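Local coordinates for protein glucokinase (Leishmania braziliensis MHOM/BR/75/M2904, PDB 6EDI) that probably phosphorylates D-glucose at the expense of ATP, as a dimeric glucokinase captured here in its open conformation, at residues V72-T77 with D89-H94; R82-F87 with V140-E145. All blocks are in the same frame, centred on the assembly; numbering follows the deposited sequence.

In the fold
Contacts 1 and 2 lie on the same side of the chain's centre, their centres about 10 Å apart, in the domain built round the mixed sheet that holds strands 67-75, 51-58, 41-48 and 110-117, a sheet of the actin-like ATPase fold. Both use helix 84-98. Along the chain the order is 72-77, 82-87, 89-94 and 140-145, so the segments alternate. Segment 89-94 faces strand 67-75, whereas 82-87, earlier in the chain, receives the loop leading to strand 152-156. Thr-77 OG1 of contact 1 and Gln-83 NE2 of contact 2 lie 3.1 Å apart, a probable hydrogen bond. One helix thus ties the strand before it to a loop some fifty residues later.

Contact 1: V72-T77 with D89-H94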
loop_
_atom_site.group_PDB
_atom_site.type_symbol
_atom_site.label_atom_id
_atom_site.label_comp_id
_atom_site.label_asym_id
_atom_site.label_seq_id
_atom_site.Cartn_x
_atom_site.Cartn_y
_atom_site.Cartn_z
ATOM N N VAL A 72 29.511 -6.844 12.964
ATOM C CA VAL A 72 30.834 -6.368 12.592
ATOM C C VAL A 72 30.636 -5.240 11.595
ATOM O O VAL A 72 29.833 -5.360 10.668
ATOM C CB VAL A 72 31.635 -7.492 11.915
ATOM C CG1 VAL A 72 32.980 -6.977 11.422
ATOM C CG2 VAL A 72 31.821 -8.646 12.874
ATOM N N ARG A 73 31.330 -4.126 11.787
ATOM C CA ARG A 73 31.241 -3.061 10.799
ATOM C C ARG A 73 32.329 -3.268 9.762
ATOM O O ARG A 73 33.516 -3.224 10.081
ATOM C CB ARG A 73 31.363 -1.682 11.446
ATOM C CG ARG A 73 31.289 -0.535 10.446
ATOM C CD ARG A 73 31.496 0.805 11.130
ATOM N NE ARG A 73 30.598 0.994 12.272
ATOM C CZ ARG A 73 29.367 1.488 12.180
ATOM N NH1 ARG A 73 28.878 1.830 10.995
ATOM N NH2 ARG A 73 28.616 1.628 13.267
ATOM N N PHE A 74 31.918 -3.526 8.526
ATOM C CA PHE A 74 32.859 -3.646 7.423
ATOM C C PHE A 74 32.878 -2.315 6.702
ATOM O O PHE A 74 31.928 -1.539 6.806
ATOM C CB PHE A 74 32.437 -4.771 6.471
ATOM C CG PHE A 74 32.604 -6.148 7.043
ATOM C CD1 PHE A 74 33.796 -6.843 6.883
ATOM C CD2 PHE A 74 31.563 -6.760 7.736
ATOM C CE1 PHE A 74 33.955 -8.125 7.414
ATOM C CE2 PHE A 74 31.714 -8.040 8.263
ATOM C CZ PHE A 74 32.911 -8.722 8.099
ATOM N N LYS A 75 33.961 -2.038 5.985
ATOM C CA LYS A 75 34.072 -0.788 5.257
ATOM C C LYS A 75 34.013 -1.047 3.767
ATOM O O LYS A 75 34.786 -1.850 3.242
ATOM C CB LYS A 75 35.365 -0.044 5.627
ATOM C CG LYS A 75 35.309 0.645 6.986
ATOM C CD LYS A 75 35.527 -0.344 8.135
ATOM C CE LYS A 75 34.892 0.145 9.436
ATOM N NZ LYS A 75 35.253 -0.716 10.609
ATOM N N VAL A 76 33.081 -0.375 3.094
ATOM C CA VAL A 76 32.967 -0.443 1.640
ATOM C C VAL A 76 34.076 0.407 1.012
ATOM O O VAL A 76 33.889 1.591 0.715
ATOM C CB VAL A 76 31.589 0.044 1.155
ATOM C CG1 VAL A 76 31.343 -0.421 -0.273
ATOM C CG2 VAL A 76 30.488 -0.467 2.088
ATOM N N THR A 77 35.231 -0.212 0.819
ATOM C CA THR A 77 36.429 0.509 0.413
ATOM C C THR A 77 36.461 0.768 -1.084
ATOM O O THR A 77 37.211 1.629 -1.546
ATOM C CB THR A 77 37.691 -0.265 0.822
ATOM O OG1 THR A 77 37.709 -1.529 0.148
ATOM C CG2 THR A 77 37.700 -0.498 2.317
ATOM N N ASP A 89 31.540 -13.639 3.010
ATOM C CA ASP A 89 32.537 -14.703 3.012
ATOM C C ASP A 89 33.523 -14.583 4.188
ATOM O O ASP A 89 33.850 -15.588 4.820
ATOM C CB ASP A 89 33.267 -14.792 1.672
ATOM C CG ASP A 89 33.948 -16.130 1.479
ATOM O OD1 ASP A 89 33.247 -17.102 1.122
ATOM O OD2 ASP A 89 35.176 -16.217 1.704
ATOM N N GLU A 90 33.977 -13.371 4.505
ATOM C CA GLU A 90 34.837 -13.187 5.681
ATOM C C GLU A 90 34.152 -13.612 6.982
ATOM O O GLU A 90 34.801 -14.129 7.890
ATOM C CB GLU A 90 35.320 -11.738 5.813
ATOM C CG GLU A 90 36.164 -11.237 4.663
ATOM C CD GLU A 90 37.288 -10.324 5.121
ATOM O OE1 GLU A 90 37.024 -9.145 5.445
ATOM O OE2 GLU A 90 38.442 -10.797 5.160
ATOM N N VAL A 91 32.845 -13.379 7.081
ATOM C CA VAL A 91 32.097 -13.776 8.274
ATOM C C VAL A 91 31.997 -15.292 8.317
ATOM O O VAL A 91 32.233 -15.927 9.356
ATOM C CB VAL A 91 30.678 -13.174 8.283
ATOM C CG1 VAL A 91 29.841 -13.771 9.418
ATOM C CG2 VAL A 91 30.740 -11.662 8.410
ATOM N N LEU A 92 31.667 -15.861 7.164
ATOM C CA LEU A 92 31.467 -17.292 7.034
ATOM C C LEU A 92 32.781 -18.059 7.250
ATOM O O LEU A 92 32.824 -19.001 8.033
ATOM C CB LEU A 92 30.834 -17.606 5.675
ATOM C CG LEU A 92 29.798 -18.730 5.616
ATOM C CD1 LEU A 92 29.370 -19.162 7.010
ATOM C CD2 LEU A 92 28.588 -18.310 4.793
ATOM N N GLN A 93 33.857 -17.632 6.589
ATOM C CA GLN A 93 35.160 -18.269 6.781
ATOM C C GLN A 93 35.649 -18.116 8.224
ATOM O O GLN A 93 36.342 -18.992 8.746
ATOM C CB GLN A 93 36.210 -17.735 5.790
ATOM C CG GLN A 93 35.834 -17.862 4.295
ATOM C CD GLN A 93 35.301 -19.236 3.885
ATOM O OE1 GLN A 93 34.288 -19.336 3.186
ATOM N NE2 GLN A 93 35.992 -20.296 4.298
ATOM N N HIS A 94 35.276 -17.022 8.882
ATOM C CA HIS A 94 35.673 -16.826 10.277
ATOM C C HIS A 94 34.947 -17.798 11.193
ATOM O O HIS A 94 35.532 -18.306 12.148
ATOM C CB HIS A 94 35.391 -15.404 10.760
ATOM C CG HIS A 94 35.533 -15.234 12.243
ATOM N ND1 HIS A 94 36.725 -14.884 12.838
ATOM C CD2 HIS A 94 34.636 -15.369 13.249
ATOM C CE1 HIS A 94 36.557 -14.810 14.146
ATOM N NE2 HIS A 94 35.299 -15.099 14.424
#
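Phe-74 reaches from strand 67-75 to helix 84-98 and meets Val-91 and Glu-90, a strand-helix contact in which an amphipathic helix packs on the mixed sheet of an actin-like ATPase fold. It illustrates how one aromatic ring can bridge a sheet and the helix that follows it. The phenyl group is directed at the helix, with CG anti to the carbonyl carbon (chi1 -71°), and it covers a gap of 9.9 Å between Phe-74 CA and Glu-90 CA. Val-91 supplies the apolar part: its CG2 branch approaches the far end of the ring obliquely, 3.7 Å from Phe-74 CZ and 3.8 Å from Phe-74 CE2. Val-72, two residues earlier on the strand, lays CG1 over one face of the ring, off centre, while Phe-87 stacks on the same ring from an earlier turn of the helix. Val-91 also touches Phe-56 and Leu-26, which places it between sheet and helix 26-32. Glu-90 closes the exposed border. Its chain bends at chi2, and the carboxylate, turned 50° from the ring plane, brings OE1 to the ring's edge, where a weakly positive C-H rim would suit an anion: Glu-90 OE1 lies 3.8 Å from Phe-74 CE1.

Contact 2: R82-F87 with V140-E145; sequences RQLLEF and VDYPVE
Leu-85 and Leu-84 of helix 84-98 meet Tyr-142 and Asp-141 in the loop between strands 137-138 and 152-156. The contact is a helix-loop junction beside the mixed sheet of the actin-like ATPase fold, and a worked case of neighbouring leucines gripping one aromatic side chain at separate points. Apolar packing does the work, and no hydrogen bond links the two segments. Leu-85 has the largest share: its CD1 branch comes in at the edge of the tyrosine ring, close to the ring plane, 3.5 Å from Tyr-142 CE1 and 3.8 Å from Tyr-142 CD1, with the two side chains crossing at about a right angle. Leu-84 takes the far end of the ring. Its CD1 approaches obliquely and lies 4.4 Å from Tyr-142 CZ. The tyrosine CG stands anti to the carbonyl carbon (chi1 -68°), a setting that carries the ring toward the helix although the CB bond itself does not point there. Phe-88, one turn on from Leu-84, meets the same ring edge-to-face, and Val-115 of strand 110-117 touches both Leu-84 and Tyr-142, joining the buried side of the contact to the sheet.

Contacts of methyl groups with polar residues complete the junction. At the more exposed border the other Leu-85 branch, CD2, rests against Asp-141, 4.1 Å from Asp-141 CB and 4.0 Å from the backbone Asp-141 O. At the buried end, a methyl meets the phenol oxygen: Leu-84 CD1 is 3.6 Å from Tyr-142 OH.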
loop_
_atom_site.group_PDB
_atom_site.type_symbol
_atom_site.label_atom_id
_atom_site.label_comp_id
_atom_site.label_asym_id
_atom_site.label_seq_id
_atom_site.Cartn_x
_atom_site.Cartn_y
_atom_site.Cartn_z
ATOM N N ARG A 82 28.740 -4.768 -4.418
ATOM C CA ARG A 82 29.107 -6.172 -4.595
ATOM C C ARG A 82 30.162 -6.593 -3.577
ATOM O O ARG A 82 30.410 -7.779 -3.382
ATOM C CB ARG A 82 29.599 -6.415 -6.025
ATOM C CG ARG A 82 28.514 -6.207 -7.084
ATOM C CD ARG A 82 29.082 -6.026 -8.478
ATOM N NE ARG A 82 29.801 -4.762 -8.618
ATOM C CZ ARG A 82 30.271 -4.293 -9.771
ATOM N NH1 ARG A 82 30.103 -4.987 -10.888
ATOM N NH2 ARG A 82 30.916 -3.135 -9.806
ATOM N N GLN A 83 30.767 -5.615 -2.913
ATOM C CA GLN A 83 31.709 -5.900 -1.831
ATOM C C GLN A 83 31.032 -6.594 -0.638
ATOM O O GLN A 83 31.707 -7.169 0.209
ATOM C CB GLN A 83 32.448 -4.629 -1.387
ATOM C CG GLN A 83 33.649 -4.887 -0.472
ATOM C CD GLN A 83 34.549 -3.670 -0.290
ATOM O OE1 GLN A 83 34.195 -2.551 -0.675
ATOM N NE2 GLN A 83 35.726 -3.888 0.292
ATOM N N LEU A 84 29.699 -6.571 -0.581
ATOM C CA LEU A 84 28.995 -7.327 0.455
ATOM C C LEU A 84 29.406 -8.802 0.396
ATOM O O LEU A 84 29.528 -9.448 1.427
ATOM C CB LEU A 84 27.467 -7.188 0.332
ATOM C CG LEU A 84 26.882 -5.782 0.512
ATOM C CD1 LEU A 84 25.378 -5.829 0.600
ATOM C CD2 LEU A 84 27.430 -5.148 1.757
ATOM N N LEU A 85 29.649 -9.313 -0.812
ATOM C CA LEU A 85 30.015 -10.721 -0.997
ATOM C C LEU A 85 31.303 -11.069 -0.260
ATOM O O LEU A 85 31.400 -12.114 0.391
ATOM C CB LEU A 85 30.138 -11.077 -2.483
ATOM C CG LEU A 85 28.850 -11.488 -3.197
ATOM C CD1 LEU A 85 27.892 -10.324 -3.278
ATOM C CD2 LEU A 85 29.126 -12.030 -4.593
ATOM N N GLU A 86 32.289 -10.189 -0.363
ATOM C CA GLU A 86 33.530 -10.364 0.372
ATOM C C GLU A 86 33.225 -10.447 1.852
ATOM O O GLU A 86 33.725 -11.334 2.546
ATOM C CB GLU A 86 34.471 -9.197 0.113
ATOM C CG GLU A 86 34.664 -8.895 -1.353
ATOM C CD GLU A 86 35.886 -8.059 -1.603
ATOM O OE1 GLU A 86 36.484 -7.566 -0.619
ATOM O OE2 GLU A 86 36.250 -7.905 -2.786
ATOM N N PHE A 87 32.387 -9.526 2.327
ATOM C CA PHE A 87 32.076 -9.436 3.753
ATOM C C PHE A 87 31.388 -10.706 4.261
ATOM O O PHE A 87 31.760 -11.247 5.302
ATOM C CB PHE A 87 31.208 -8.210 4.059
ATOM C CG PHE A 87 31.821 -6.902 3.641
ATOM C CD1 PHE A 87 33.196 -6.765 3.523
ATOM C CD2 PHE A 87 31.010 -5.811 3.353
ATOM C CE1 PHE A 87 33.762 -5.559 3.127
ATOM C CE2 PHE A 87 31.557 -4.595 2.963
ATOM C CZ PHE A 87 32.942 -4.467 2.851
ATOM N N VAL A 140 20.473 -13.539 -4.963
ATOM C CA VAL A 140 20.859 -14.885 -5.383
ATOM C C VAL A 140 22.379 -15.139 -5.298
ATOM O O VAL A 140 22.813 -16.283 -5.141
ATOM C CB VAL A 140 20.345 -15.180 -6.812
ATOM C CG1 VAL A 140 21.099 -14.348 -7.830
ATOM C CG2 VAL A 140 20.459 -16.665 -7.131
ATOM N N ASP A 141 23.186 -14.081 -5.383
ATOM C CA ASP A 141 24.643 -14.240 -5.299
ATOM C C ASP A 141 25.144 -14.447 -3.870
ATOM O O ASP A 141 26.325 -14.735 -3.654
ATOM C CB ASP A 141 25.365 -13.036 -5.913
ATOM C CG ASP A 141 25.211 -12.962 -7.422
ATOM O OD1 ASP A 141 24.669 -13.918 -8.019
ATOM O OD2 ASP A 141 25.640 -11.944 -8.007
ATOM N N TYR A 142 24.248 -14.291 -2.897
ATOM C CA TYR A 142 24.637 -14.276 -1.489
ATOM C C TYR A 142 24.756 -15.681 -0.917
ATOM O O TYR A 142 24.038 -16.584 -1.348
ATOM C CB TYR A 142 23.631 -13.469 -0.661
ATOM C CG TYR A 142 23.628 -11.986 -0.957
ATOM C CD1 TYR A 142 24.576 -11.416 -1.802
ATOM C CD2 TYR A 142 22.678 -11.157 -0.382
ATOM C CE1 TYR A 142 24.574 -10.069 -2.076
ATOM C CE2 TYR A 142 22.663 -9.807 -0.637
ATOM C CZ TYR A 142 23.614 -9.267 -1.486
ATOM O OH TYR A 142 23.605 -7.922 -1.751
ATOM N N PRO A 143 25.671 -15.863 0.056
ATOM C CA PRO A 143 25.924 -17.120 0.774
ATOM C C PRO A 143 24.667 -17.730 1.358
ATOM O O PRO A 143 24.071 -17.146 2.260
ATOM C CB PRO A 143 26.805 -16.666 1.933
ATOM C CG PRO A 143 27.568 -15.532 1.391
ATOM C CD PRO A 143 26.621 -14.808 0.467
ATOM N N VAL A 144 24.296 -18.911 0.883
ATOM C CA VAL A 144 23.078 -19.564 1.323
ATOM C C VAL A 144 23.082 -19.873 2.824
ATOM O O VAL A 144 22.031 -19.927 3.464
ATOM C CB VAL A 144 22.818 -20.821 0.473
ATOM C CG1 VAL A 144 22.804 -22.082 1.330
ATOM C CG2 VAL A 144 21.558 -20.646 -0.291
ATOM N N GLU A 145 24.271 -20.051 3.388
ATOM C CA GLU A 145 24.370 -20.321 4.810
ATOM C C GLU A 145 23.980 -19.096 5.633
ATOM O O GLU A 145 23.541 -19.226 6.778
ATOM C CB GLU A 145 25.790 -20.772 5.159
ATOM C CG GLU A 145 26.282 -21.956 4.333
ATOM C CD GLU A 145 27.783 -22.159 4.438
ATOM O OE1 GLU A 145 28.527 -21.482 3.698
ATOM O OE2 GLU A 145 28.222 -22.990 5.263
#